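Local coordinates for complement C1r subcomponent (Homo sapiens, PDB 6F1D), which is a serine protease subcomponent of complement C1 that, once activated, cleaves and activates C1s, its CUB domain probably contributing to assembly of the C1r-C1s complex, at residues Ile34-Gly39 with Tyr112-Ile117. Residues are numbered along the deposited sequence; the frame is centred on the assembly and turned at random.
Sequences IRVERG and YTTEII
I34 lies against the ring of Y112, a compact example of how the two sheets of a CUB β-sandwich are joined by apolar side chains. CG2 of I34 sits over one face of the ring, 4.0 Å from its centroid and shifted toward the rim, in a CH-pi contact, while CD1 of I34 meets CD2 of Y112 at 3.9 Å. The first torsion of Y112 puts CG between backbone N and carbonyl carbon (chi1 76°). The two side chains slide past each other in opposite directions. Further along, V36 and T114 reach tip to tip, CG1 and CG2 of V36 each 4.0 Å from CG2 of T114. At G39, next to the start of strand 40-46, I117 N donates to G39 O (2.9 Å, 162°), and CD1 of I117 packs on the glycine backbone.

The next shell fixes the polar ends: Y112 OH bonds to E10 O and T114 OG1 to A11 O, while I15 touches both I34 and Y112. An alanine in place of Y112 would probably open a gap where the ring lay against I34 CG2 and CD1, and cost E10 O its hydroxyl partner. Dispersion thus joins strands 29-35 and 109-116 between sheets; after the 36-39 crossover, backbone pairing beside strand 40-46 takes over.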
loop_
_atom_site.group_PDB
_atom_site.type_symbol
_atom_site.label_atom_id
_atom_site.label_comp_id
_atom_site.label_asym_id
_atom_site.label_seq_id
_atom_site.Cartn_x
_atom_site.Cartn_y
_atom_site.Cartn_z
ATOM N N ILE A 34 2.092 9.015 3.819
ATOM C CA ILE A 34 0.973 9.766 4.387
ATOM C C ILE A 34 1.476 10.493 5.619
ATOM O O ILE A 34 2.087 9.874 6.502
ATOM C CB ILE A 34 -0.188 8.843 4.781
ATOM C CG1 ILE A 34 -0.492 7.887 3.638
ATOM C CG2 ILE A 34 -1.416 9.705 5.195
ATOM C CD1 ILE A 34 -1.599 6.864 4.035
ATOM N N ARG A 35 1.246 11.793 5.677
ATOM C CA ARG A 35 1.702 12.574 6.826
ATOM C C ARG A 35 0.563 13.496 7.217
ATOM O O ARG A 35 0.174 14.358 6.420
ATOM C CB ARG A 35 2.963 13.383 6.489
ATOM C CG ARG A 35 4.213 12.508 6.152
ATOM C CD ARG A 35 4.742 11.898 7.437
ATOM N NE ARG A 35 5.980 11.137 7.267
ATOM C CZ ARG A 35 6.077 9.967 6.646
ATOM N NH1 ARG A 35 4.987 9.387 6.114
ATOM N NH2 ARG A 35 7.281 9.370 6.574
ATOM N N VAL A 36 0.024 13.332 8.425
ATOM C CA VAL A 36 -1.071 14.192 8.875
ATOM C C VAL A 36 -0.674 14.795 10.216
ATOM O O VAL A 36 0.403 14.520 10.754
ATOM C CB VAL A 36 -2.415 13.441 8.951
ATOM C CG1 VAL A 36 -2.797 12.899 7.561
ATOM C CG2 VAL A 36 -2.334 12.287 9.918
ATOM N N GLU A 37 -1.525 15.669 10.745
ATOM C CA GLU A 37 -1.066 16.425 11.902
ATOM C C GLU A 37 -1.070 15.548 13.151
ATOM O O GLU A 37 -1.840 14.591 13.267
ATOM C CB GLU A 37 -1.901 17.691 12.119
ATOM C CG GLU A 37 -1.624 18.446 13.448
ATOM C CD GLU A 37 -0.158 18.918 13.689
ATOM O OE1 GLU A 37 0.007 19.926 14.417
ATOM O OE2 GLU A 37 0.822 18.310 13.191
ATOM N N ARG A 38 -0.132 15.853 14.062
ATOM C CA ARG A 38 -0.105 15.226 15.371
ATOM C C ARG A 38 -1.485 15.315 16.010
ATOM O O ARG A 38 -2.222 16.292 15.826
ATOM C CB ARG A 38 0.941 15.910 16.251
ATOM C CG ARG A 38 1.176 15.246 17.604
ATOM C CD ARG A 38 2.517 15.659 18.216
ATOM N NE ARG A 38 3.639 15.357 17.326
ATOM C CZ ARG A 38 4.632 16.202 17.061
ATOM N NH1 ARG A 38 4.656 17.406 17.631
ATOM N NH2 ARG A 38 5.602 15.839 16.226
ATOM N N GLY A 39 -1.853 14.276 16.750
ATOM C CA GLY A 39 -3.190 14.215 17.295
ATOM C C GLY A 39 -4.236 13.662 16.360
ATOM O O GLY A 39 -5.413 13.646 16.724
ATOM N N TYR A 112 -7.519 5.930 3.021
ATOM C CA TYR A 112 -7.126 6.249 4.389
ATOM C C TYR A 112 -8.043 7.337 4.926
ATOM O O TYR A 112 -8.516 8.207 4.174
ATOM C CB TYR A 112 -5.654 6.659 4.457
ATOM C CG TYR A 112 -5.335 8.048 3.964
ATOM C CD1 TYR A 112 -5.407 9.137 4.823
ATOM C CD2 TYR A 112 -4.915 8.266 2.651
ATOM C CE1 TYR A 112 -5.118 10.429 4.365
ATOM C CE2 TYR A 112 -4.623 9.540 2.194
ATOM C CZ TYR A 112 -4.730 10.614 3.058
ATOM O OH TYR A 112 -4.428 11.886 2.623
ATOM N N THR A 113 -8.327 7.259 6.222
ATOM C CA THR A 113 -9.086 8.282 6.909
ATOM C C THR A 113 -8.334 8.596 8.184
ATOM O O THR A 113 -7.462 7.827 8.599
ATOM C CB THR A 113 -10.500 7.813 7.237
ATOM O OG1 THR A 113 -10.433 6.484 7.821
ATOM C CG2 THR A 113 -11.400 7.791 5.947
ATOM N N THR A 114 -8.726 9.668 8.858
ATOM C CA THR A 114 -8.059 10.053 10.089
ATOM C C THR A 114 -9.065 10.088 11.228
ATOM O O THR A 114 -10.235 10.453 11.057
ATOM C CB THR A 114 -7.348 11.413 9.965
ATOM O OG1 THR A 114 -8.240 12.370 9.390
ATOM C CG2 THR A 114 -6.136 11.307 9.041
ATOM N N GLU A 115 -8.591 9.663 12.382
ATOM C CA GLU A 115 -9.335 9.655 13.619
ATOM C C GLU A 115 -8.730 10.709 14.525
ATOM O O GLU A 115 -7.492 10.838 14.625
ATOM C CB GLU A 115 -9.275 8.275 14.281
ATOM C CG GLU A 115 -9.784 8.239 15.720
ATOM C CD GLU A 115 -9.411 6.951 16.456
ATOM O OE1 GLU A 115 -9.060 5.946 15.800
ATOM O OE2 GLU A 115 -9.473 6.945 17.705
ATOM N N ILE A 116 -9.610 11.467 15.160
ATOM C CA ILE A 116 -9.214 12.561 16.032
ATOM C C ILE A 116 -8.901 11.987 17.408
ATOM O O ILE A 116 -9.738 11.310 18.012
ATOM C CB ILE A 116 -10.325 13.618 16.111
ATOM C CG1 ILE A 116 -10.419 14.395 14.794
ATOM C CG2 ILE A 116 -10.084 14.531 17.291
ATOM C CD1 ILE A 116 -11.451 13.859 13.851
ATOM N N ILE A 117 -7.693 12.237 17.892
ATOM C CA ILE A 117 -7.290 11.770 19.212
ATOM C C ILE A 117 -7.874 12.670 20.289
ATOM O O ILE A 117 -8.491 12.193 21.239
ATOM C CB ILE A 117 -5.770 11.701 19.323
ATOM C CG1 ILE A 117 -5.239 10.509 18.524
ATOM C CG2 ILE A 117 -5.349 11.629 20.770
ATOM C CD1 ILE A 117 -3.720 10.510 18.400
#